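Local coordinates for protein Phthiocerol/phthiodiolone dimycocerosyl transferase (Mycobacterium tuberculosis, PDB 1Q9J) that probably transfers mycocerosyl groups from mycocerosic acid synthase onto phthiocerol, phthiodiolone and phenolphthiocerol, the last step in making their diesters, at residues 16-24 against 97-105; 36-44 against 73-81. All coordinates share one frame; numbering follows the deposited sequence.

Interaction 1 of 2, residues 16-24 against 97-105; sequences VFAQYEVFT and RLDQSVSLL
The Schellman motif that ends helix 12-19 turns the chain into strand 23-31 and presses Glu-21 and Phe-23 against Leu-98 and Gln-100, in the loop before strand 105-110. Two backbone bonds define it: Val-22 N reaches Phe-17 O (2.6 Å) and Glu-21 N reaches Ala-18 O (3.1 Å), with Glu-21 at positive phi as the C' residue. The turn sits beside the probable active site. Phe-17 stacks on His-124, the probable proton acceptor of the family's HHxxxDG motif, and Phe-23 meets His-123 edge to face.

Across the contact, Phe-23 gives the largest share of the buried surface, with Gln-100 close behind. Its own CG lies anti to the carbonyl carbon (Phe-23 chi1 -84°), which directs the ring into the loop. Leu-98 CB sits over one ring face in a CH-pi contact, 3.9 Å from the Phe-23 ring centroid and 10° off the normal. Near the plane of this ring, Ser-103 O approaches the edge, 3.7 Å from Phe-23 CZ.

Glu-21 lies across Gln-100, with carboxylate and amide stacked and their planes almost parallel. Glu-21 OE1 is 3.7 Å from Asp-99 OD2, like charges that might raise the proton affinity of Glu-21. The other oxygen takes a weak but fairly straight hydrogen bond, Gln-100 N to Glu-21 OE2, at 3.5 Å and 166°.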
loop_
_atom_site.group_PDB
_atom_site.type_symbol
_atom_site.label_atom_id
_atom_site.label_comp_id
_atom_site.label_asym_id
_atom_site.label_seq_id
_atom_site.Cartn_x
_atom_site.Cartn_y
_atom_site.Cartn_z
ATOM N N VAL A 16 0.204 9.139 11.622
ATOM C CA VAL A 16 -1.046 9.095 10.885
ATOM C C VAL A 16 -1.679 7.721 11.112
ATOM O O VAL A 16 -2.848 7.626 11.466
ATOM C CB VAL A 16 -0.836 9.294 9.365
ATOM C CG1 VAL A 16 -2.184 9.306 8.647
ATOM C CG2 VAL A 16 -0.112 10.615 9.117
ATOM N N PHE A 17 -0.894 6.662 10.933
ATOM C CA PHE A 17 -1.407 5.305 11.084
ATOM C C PHE A 17 -1.853 4.954 12.504
ATOM O O PHE A 17 -2.676 4.052 12.696
ATOM C CB PHE A 17 -0.368 4.305 10.580
ATOM C CG PHE A 17 0.296 4.725 9.298
ATOM C CD1 PHE A 17 1.606 5.200 9.301
ATOM C CD2 PHE A 17 -0.403 4.687 8.091
ATOM C CE1 PHE A 17 2.204 5.632 8.122
ATOM C CE2 PHE A 17 0.190 5.118 6.909
ATOM C CZ PHE A 17 1.494 5.590 6.920
ATOM N N ALA A 18 -1.303 5.641 13.500
ATOM C CA ALA A 18 -1.731 5.390 14.873
ATOM C C ALA A 18 -3.009 6.212 15.129
ATOM O O ALA A 18 -3.972 5.722 15.727
ATOM C CB ALA A 18 -0.641 5.775 15.863
ATOM N N GLN A 19 -3.022 7.450 14.647
ATOM C CA GLN A 19 -4.180 8.315 14.813
ATOM C C GLN A 19 -5.460 7.751 14.169
ATOM O O GLN A 19 -6.557 8.114 14.574
ATOM C CB GLN A 19 -3.886 9.716 14.258
ATOM C CG GLN A 19 -5.058 10.683 14.424
ATOM C CD GLN A 19 -4.717 12.123 14.045
ATOM O OE1 GLN A 19 -4.157 12.388 12.972
ATOM N NE2 GLN A 19 -5.083 13.064 14.916
ATOM N N TYR A 20 -5.324 6.882 13.169
ATOM C CA TYR A 20 -6.487 6.268 12.525
ATOM C C TYR A 20 -6.411 4.753 12.643
ATOM O O TYR A 20 -6.980 4.038 11.816
ATOM C CB TYR A 20 -6.574 6.620 11.032
ATOM C CG TYR A 20 -6.894 8.070 10.763
ATOM C CD1 TYR A 20 -5.979 9.071 11.078
ATOM C CD2 TYR A 20 -8.128 8.445 10.239
ATOM C CE1 TYR A 20 -6.280 10.410 10.887
ATOM C CE2 TYR A 20 -8.448 9.781 10.040
ATOM C CZ TYR A 20 -7.513 10.762 10.371
ATOM O OH TYR A 20 -7.808 12.094 10.211
ATOM N N GLU A 21 -5.717 4.266 13.669
ATOM C CA GLU A 21 -5.562 2.833 13.883
ATOM C C GLU A 21 -5.462 2.089 12.550
ATOM O O GLU A 21 -6.173 1.107 12.332
ATOM C CB GLU A 21 -6.749 2.286 14.682
ATOM C CG GLU A 21 -6.737 2.588 16.187
ATOM C CD GLU A 21 -6.764 1.313 17.057
ATOM O OE1 GLU A 21 -6.839 1.450 18.302
ATOM O OE2 GLU A 21 -6.699 0.183 16.503
ATOM N N VAL A 22 -4.577 2.532 11.659
ATOM C CA VAL A 22 -4.469 1.887 10.350
ATOM C C VAL A 22 -3.723 0.543 10.354
ATOM O O VAL A 22 -2.599 0.443 10.828
ATOM C CB VAL A 22 -3.794 2.847 9.306
ATOM C CG1 VAL A 22 -3.728 2.170 7.943
ATOM C CG2 VAL A 22 -4.564 4.150 9.206
ATOM N N PHE A 23 -4.378 -0.477 9.816
ATOM C CA PHE A 23 -3.810 -1.808 9.687
ATOM C C PHE A 23 -3.962 -2.172 8.211
ATOM O O PHE A 23 -4.937 -1.781 7.551
ATOM C CB PHE A 23 -4.589 -2.861 10.476
ATOM C CG PHE A 23 -4.227 -2.959 11.931
ATOM C CD1 PHE A 23 -4.627 -1.975 12.838
ATOM C CD2 PHE A 23 -3.570 -4.088 12.416
ATOM C CE1 PHE A 23 -4.389 -2.122 14.197
ATOM C CE2 PHE A 23 -3.329 -4.232 13.784
ATOM C CZ PHE A 23 -3.742 -3.249 14.677
ATOM N N THR A 24 -3.025 -2.962 7.708
ATOM C CA THR A 24 -3.053 -3.385 6.326
ATOM C C THR A 24 -3.152 -4.891 6.342
ATOM O O THR A 24 -2.523 -5.546 7.168
ATOM C CB THR A 24 -1.754 -2.972 5.609
ATOM O OG1 THR A 24 -1.545 -1.559 5.761
ATOM C CG2 THR A 24 -1.833 -3.321 4.121
ATOM N N ARG A 97 -10.374 -8.976 16.482
ATOM C CA ARG A 97 -10.310 -7.601 16.938
ATOM C C ARG A 97 -8.886 -7.063 16.899
ATOM O O ARG A 97 -8.047 -7.421 17.731
ATOM C CB ARG A 97 -10.854 -7.523 18.365
ATOM C CG ARG A 97 -10.682 -6.184 19.036
ATOM C CD ARG A 97 -10.295 -6.368 20.491
ATOM N NE ARG A 97 -10.073 -5.083 21.149
ATOM C CZ ARG A 97 -9.570 -4.943 22.372
ATOM N NH1 ARG A 97 -9.231 -6.014 23.079
ATOM N NH2 ARG A 97 -9.408 -3.731 22.890
ATOM N N LEU A 98 -8.624 -6.199 15.924
ATOM C CA LEU A 98 -7.309 -5.595 15.764
ATOM C C LEU A 98 -7.227 -4.433 16.728
ATOM O O LEU A 98 -8.125 -3.599 16.766
ATOM C CB LEU A 98 -7.126 -5.075 14.342
ATOM C CG LEU A 98 -7.360 -6.094 13.240
ATOM C CD1 LEU A 98 -7.491 -5.358 11.943
ATOM C CD2 LEU A 98 -6.248 -7.125 13.193
ATOM N N ASP A 99 -6.148 -4.370 17.499
ATOM C CA ASP A 99 -5.994 -3.292 18.461
ATOM C C ASP A 99 -4.539 -2.855 18.607
ATOM O O ASP A 99 -3.697 -3.643 19.032
ATOM C CB ASP A 99 -6.524 -3.746 19.818
ATOM C CG ASP A 99 -6.480 -2.649 20.856
ATOM O OD1 ASP A 99 -6.777 -2.926 22.035
ATOM O OD2 ASP A 99 -6.157 -1.502 20.496
ATOM N N GLN A 100 -4.259 -1.601 18.258
ATOM C CA GLN A 100 -2.914 -1.032 18.357
ATOM C C GLN A 100 -2.270 -1.248 19.714
ATOM O O GLN A 100 -1.123 -1.684 19.807
ATOM C CB GLN A 100 -2.941 0.471 18.142
ATOM C CG GLN A 100 -3.421 0.921 16.810
ATOM C CD GLN A 100 -3.376 2.435 16.695
ATOM O OE1 GLN A 100 -3.381 2.984 15.598
ATOM N NE2 GLN A 100 -3.335 3.117 17.839
ATOM N N SER A 101 -3.011 -0.894 20.762
ATOM C CA SER A 101 -2.542 -1.003 22.140
ATOM C C SER A 101 -2.175 -2.424 22.519
ATOM O O SER A 101 -1.482 -2.640 23.508
ATOM C CB SER A 101 -3.616 -0.496 23.086
ATOM O OG SER A 101 -4.831 -1.165 22.833
ATOM N N VAL A 102 -2.622 -3.388 21.722
ATOM C CA VAL A 102 -2.327 -4.779 22.010
ATOM C C VAL A 102 -1.279 -5.428 21.105
ATOM O O VAL A 102 -0.188 -5.735 21.554
ATOM C CB VAL A 102 -3.616 -5.627 21.956
ATOM C CG1 VAL A 102 -3.306 -7.081 22.293
ATOM C CG2 VAL A 102 -4.649 -5.061 22.917
ATOM N N SER A 103 -1.613 -5.638 19.837
ATOM C CA SER A 103 -0.699 -6.286 18.894
ATOM C C SER A 103 -0.649 -5.504 17.575
ATOM O O SER A 103 -1.557 -4.725 17.281
ATOM C CB SER A 103 -1.190 -7.723 18.656
ATOM O OG SER A 103 -0.400 -8.431 17.730
ATOM N N LEU A 104 0.396 -5.690 16.775
ATOM C CA LEU A 104 0.471 -4.972 15.495
ATOM C C LEU A 104 0.613 -5.943 14.341
ATOM O O LEU A 104 0.737 -5.534 13.194
ATOM C CB LEU A 104 1.665 -4.024 15.485
ATOM C CG LEU A 104 1.673 -2.958 16.579
ATOM C CD1 LEU A 104 2.919 -2.096 16.435
ATOM C CD2 LEU A 104 0.426 -2.104 16.463
ATOM N N LEU A 105 0.581 -7.231 14.656
ATOM C CA LEU A 105 0.729 -8.258 13.646
ATOM C C LEU A 105 -0.145 -9.468 13.998
ATOM O O LEU A 105 -0.206 -9.896 15.161
ATOM C CB LEU A 105 2.201 -8.665 13.557
ATOM C CG LEU A 105 2.594 -9.742 12.545
ATOM C CD1 LEU A 105 2.307 -9.268 11.130
ATOM C CD2 LEU A 105 4.054 -10.075 12.713
#

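Interaction 2 of 2, residues 36-44 against 73-81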
loop_
_atom_site.group_PDB
_atom_site.type_symbol
_atom_site.label_atom_id
_atom_site.label_comp_id
_atom_site.label_asym_id
_atom_site.label_seq_id
_atom_site.Cartn_x
_atom_site.Cartn_y
_atom_site.Cartn_z
ATOM N N VAL A 36 0.195 -26.571 8.372
ATOM C CA VAL A 36 0.139 -25.631 9.492
ATOM C C VAL A 36 1.358 -25.616 10.431
ATOM O O VAL A 36 1.849 -24.539 10.778
ATOM C CB VAL A 36 -1.157 -25.851 10.339
ATOM C CG1 VAL A 36 -1.217 -24.845 11.491
ATOM C CG2 VAL A 36 -2.390 -25.692 9.455
ATOM N N ASP A 37 1.843 -26.783 10.855
ATOM C CA ASP A 37 2.998 -26.830 11.757
ATOM C C ASP A 37 4.202 -26.082 11.184
ATOM O O ASP A 37 4.858 -25.306 11.890
ATOM C CB ASP A 37 3.403 -28.282 12.062
ATOM C CG ASP A 37 2.514 -28.941 13.117
ATOM O OD1 ASP A 37 1.802 -28.207 13.844
ATOM O OD2 ASP A 37 2.543 -30.192 13.227
ATOM N N ALA A 38 4.487 -26.331 9.908
ATOM C CA ALA A 38 5.602 -25.695 9.210
ATOM C C ALA A 38 5.338 -24.206 9.028
ATOM O O ALA A 38 6.248 -23.392 9.135
ATOM C CB ALA A 38 5.802 -26.353 7.848
ATOM N N LEU A 39 4.084 -23.866 8.739
ATOM C CA LEU A 39 3.683 -22.478 8.535
ATOM C C LEU A 39 3.900 -21.687 9.818
ATOM O O LEU A 39 4.389 -20.561 9.788
ATOM C CB LEU A 39 2.211 -22.416 8.114
ATOM C CG LEU A 39 1.537 -21.115 7.676
ATOM C CD1 LEU A 39 0.918 -20.405 8.863
ATOM C CD2 LEU A 39 2.537 -20.246 6.949
ATOM N N SER A 40 3.555 -22.284 10.951
ATOM C CA SER A 40 3.724 -21.608 12.221
ATOM C C SER A 40 5.199 -21.375 12.493
ATOM O O SER A 40 5.574 -20.368 13.092
ATOM C CB SER A 40 3.115 -22.437 13.347
ATOM O OG SER A 40 3.007 -21.676 14.544
ATOM N N ASP A 41 6.043 -22.309 12.068
ATOM C CA ASP A 41 7.489 -22.160 12.266
ATOM C C ASP A 41 8.021 -20.974 11.471
ATOM O O ASP A 41 8.889 -20.232 11.943
ATOM C CB ASP A 41 8.239 -23.420 11.822
ATOM C CG ASP A 41 7.992 -24.591 12.735
ATOM O OD1 ASP A 41 7.831 -24.374 13.955
ATOM O OD2 ASP A 41 7.967 -25.729 12.239
ATOM N N ALA A 42 7.497 -20.824 10.256
ATOM C CA ALA A 42 7.883 -19.746 9.356
ATOM C C ALA A 42 7.480 -18.413 9.969
ATOM O O ALA A 42 8.277 -17.471 10.009
ATOM C CB ALA A 42 7.217 -19.930 8.006
ATOM N N PHE A 43 6.248 -18.343 10.465
ATOM C CA PHE A 43 5.755 -17.131 11.092
ATOM C C PHE A 43 6.624 -16.801 12.317
ATOM O O PHE A 43 7.022 -15.651 12.512
ATOM C CB PHE A 43 4.286 -17.302 11.498
ATOM C CG PHE A 43 3.684 -16.070 12.109
ATOM C CD1 PHE A 43 3.656 -14.868 11.416
ATOM C CD2 PHE A 43 3.151 -16.105 13.387
ATOM C CE1 PHE A 43 3.101 -13.716 11.989
ATOM C CE2 PHE A 43 2.597 -14.958 13.966
ATOM C CZ PHE A 43 2.572 -13.766 13.263
ATOM N N ASP A 44 6.940 -17.808 13.133
ATOM C CA ASP A 44 7.780 -17.583 14.318
ATOM C C ASP A 44 9.188 -17.138 13.916
ATOM O O ASP A 44 9.783 -16.272 14.569
ATOM C CB ASP A 44 7.894 -18.852 15.182
ATOM C CG ASP A 44 6.603 -19.182 15.927
ATOM O OD1 ASP A 44 5.991 -18.267 16.528
ATOM O OD2 ASP A 44 6.219 -20.362 15.940
ATOM N N LEU A 73 6.675 -14.897 22.779
ATOM C CA LEU A 73 6.064 -16.136 23.280
ATOM C C LEU A 73 4.541 -16.163 23.120
ATOM O O LEU A 73 3.924 -17.227 23.193
ATOM C CB LEU A 73 6.433 -16.369 24.762
ATOM C CG LEU A 73 5.802 -17.548 25.539
ATOM C CD1 LEU A 73 6.056 -18.865 24.818
ATOM C CD2 LEU A 73 6.374 -17.593 26.956
ATOM N N HIS A 74 3.932 -15.004 22.891
ATOM C CA HIS A 74 2.484 -14.971 22.736
ATOM C C HIS A 74 2.040 -14.947 21.271
ATOM O O HIS A 74 0.977 -15.474 20.936
ATOM C CB HIS A 74 1.891 -13.772 23.489
ATOM C CG HIS A 74 2.046 -12.464 22.778
ATOM N ND1 HIS A 74 1.502 -12.224 21.533
ATOM C CD2 HIS A 74 2.680 -11.322 23.135
ATOM C CE1 HIS A 74 1.795 -10.994 21.156
ATOM N NE2 HIS A 74 2.510 -10.423 22.110
ATOM N N SER A 75 2.849 -14.347 20.398
ATOM C CA SER A 75 2.497 -14.273 18.979
ATOM C C SER A 75 2.662 -15.590 18.220
ATOM O O SER A 75 3.771 -16.093 18.032
ATOM C CB SER A 75 3.295 -13.163 18.279
ATOM O OG SER A 75 2.716 -11.892 18.534
ATOM N N GLY A 76 1.528 -16.138 17.796
ATOM C CA GLY A 76 1.505 -17.378 17.048
ATOM C C GLY A 76 0.419 -17.288 15.997
ATOM O O GLY A 76 -0.404 -16.366 16.016
ATOM N N ILE A 77 0.409 -18.239 15.069
ATOM C CA ILE A 77 -0.598 -18.224 14.017
ATOM C C ILE A 77 -1.971 -18.480 14.609
ATOM O O ILE A 77 -2.098 -18.829 15.771
ATOM C CB ILE A 77 -0.323 -19.282 12.928
ATOM C CG1 ILE A 77 -0.278 -20.678 13.543
ATOM C CG2 ILE A 77 0.993 -18.986 12.241
ATOM C CD1 ILE A 77 -0.109 -21.779 12.515
ATOM N N CYS A 78 -2.994 -18.298 13.797
ATOM C CA CYS A 78 -4.346 -18.501 14.248
ATOM C C CYS A 78 -5.106 -19.253 13.171
ATOM O O CYS A 78 -5.560 -18.658 12.185
ATOM C CB CYS A 78 -5.000 -17.156 14.518
ATOM S SG CYS A 78 -6.790 -17.197 14.467
ATOM N N VAL A 79 -5.232 -20.566 13.349
ATOM C CA VAL A 79 -5.929 -21.408 12.382
ATOM C C VAL A 79 -7.442 -21.452 12.610
ATOM O O VAL A 79 -7.902 -21.510 13.745
ATOM C CB VAL A 79 -5.400 -22.834 12.434
ATOM C CG1 VAL A 79 -5.945 -23.610 11.252
ATOM C CG2 VAL A 79 -3.888 -22.824 12.443
ATOM N N ILE A 80 -8.211 -21.426 11.526
ATOM C CA ILE A 80 -9.669 -21.469 11.627
ATOM C C ILE A 80 -10.278 -22.410 10.589
ATOM O O ILE A 80 -9.667 -22.684 9.554
ATOM C CB ILE A 80 -10.281 -20.078 11.424
ATOM C CG1 ILE A 80 -9.674 -19.096 12.430
ATOM C CG2 ILE A 80 -11.786 -20.147 11.577
ATOM C CD1 ILE A 80 -10.077 -17.661 12.176
ATOM N N ASP A 81 -11.486 -22.900 10.863
ATOM C CA ASP A 81 -12.163 -23.817 9.947
ATOM C C ASP A 81 -13.475 -23.240 9.420
ATOM O O ASP A 81 -13.674 -23.149 8.210
ATOM C CB ASP A 81 -12.427 -25.155 10.644
ATOM C CG ASP A 81 -12.985 -26.205 9.703
ATOM O OD1 ASP A 81 -13.274 -27.326 10.175
ATOM O OD2 ASP A 81 -13.132 -25.912 8.491
#
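Ile-77 is the centre of this contact, with its two branches spread over one face of helix 36-49. CG1 stands between the backbone N and the carbonyl carbon (chi1 59°) and the chain then runs on extended, which carries CD1 up to the helix. There Ile-77 CD1 lies 3.4 Å from Val-36 CG1 and also 3.4 Å from Ser-40 CB, while Ile-77 CG1 passes alongside the Ser-40 hydroxyl. The other branch, Ile-77 CG2, meets Leu-39 CD1 at 3.7 Å and Phe-43 CB at 3.8 Å. Phe-43 and Ile-77 slide past each other in opposite directions. Phe-43 CE2 also reaches Gly-76 C, at 3.8 Å. At the N-terminal end of the helix Val-36 and Val-79 reach toward each other tip to tip, CG1 to CG2, at 3.5 Å.

No hydrogen bond crosses between the segments, so the contact rests mainly on apolar packing. The helical residues involved, 36, 39, 40 and 43, recur every three or four positions and therefore share one side. Further out, Leu-107 of strand 105-110 touches both Phe-43 and Ile-77, and Leu-109 touches Val-36. Leu-39 also touches Tyr-143 of helix 129-148. Together these contacts describe a helix packed on edge strand 78-80 and the residues leading into it, consistent with the two-layer alpha/beta sandwich of the CoA-dependent acyltransferase fold.

How the interactions relate
From the N terminus, the chain passes through helix 12-19, enters strand 23-31 and then, without another helix or strand between, runs into helix 36-49. Interaction 2 closes the shorter loop, bringing residues 73-81 back to that helix after 28 intervening residues. Interaction 1 closes the longer one, with 72 residues between its segments, so interaction 2 is nested inside it. Both reach the same mixed sheet: strand 78-80 runs parallel to 105-110, and 117-123 separates the latter from 23-31. Although their centres are about 20 Å apart, the contacts touch where Leu-105 CD2 packs on Phe-43 CE1 at 3.8 Å, joining the start of strand 105-110 to helix 36-49.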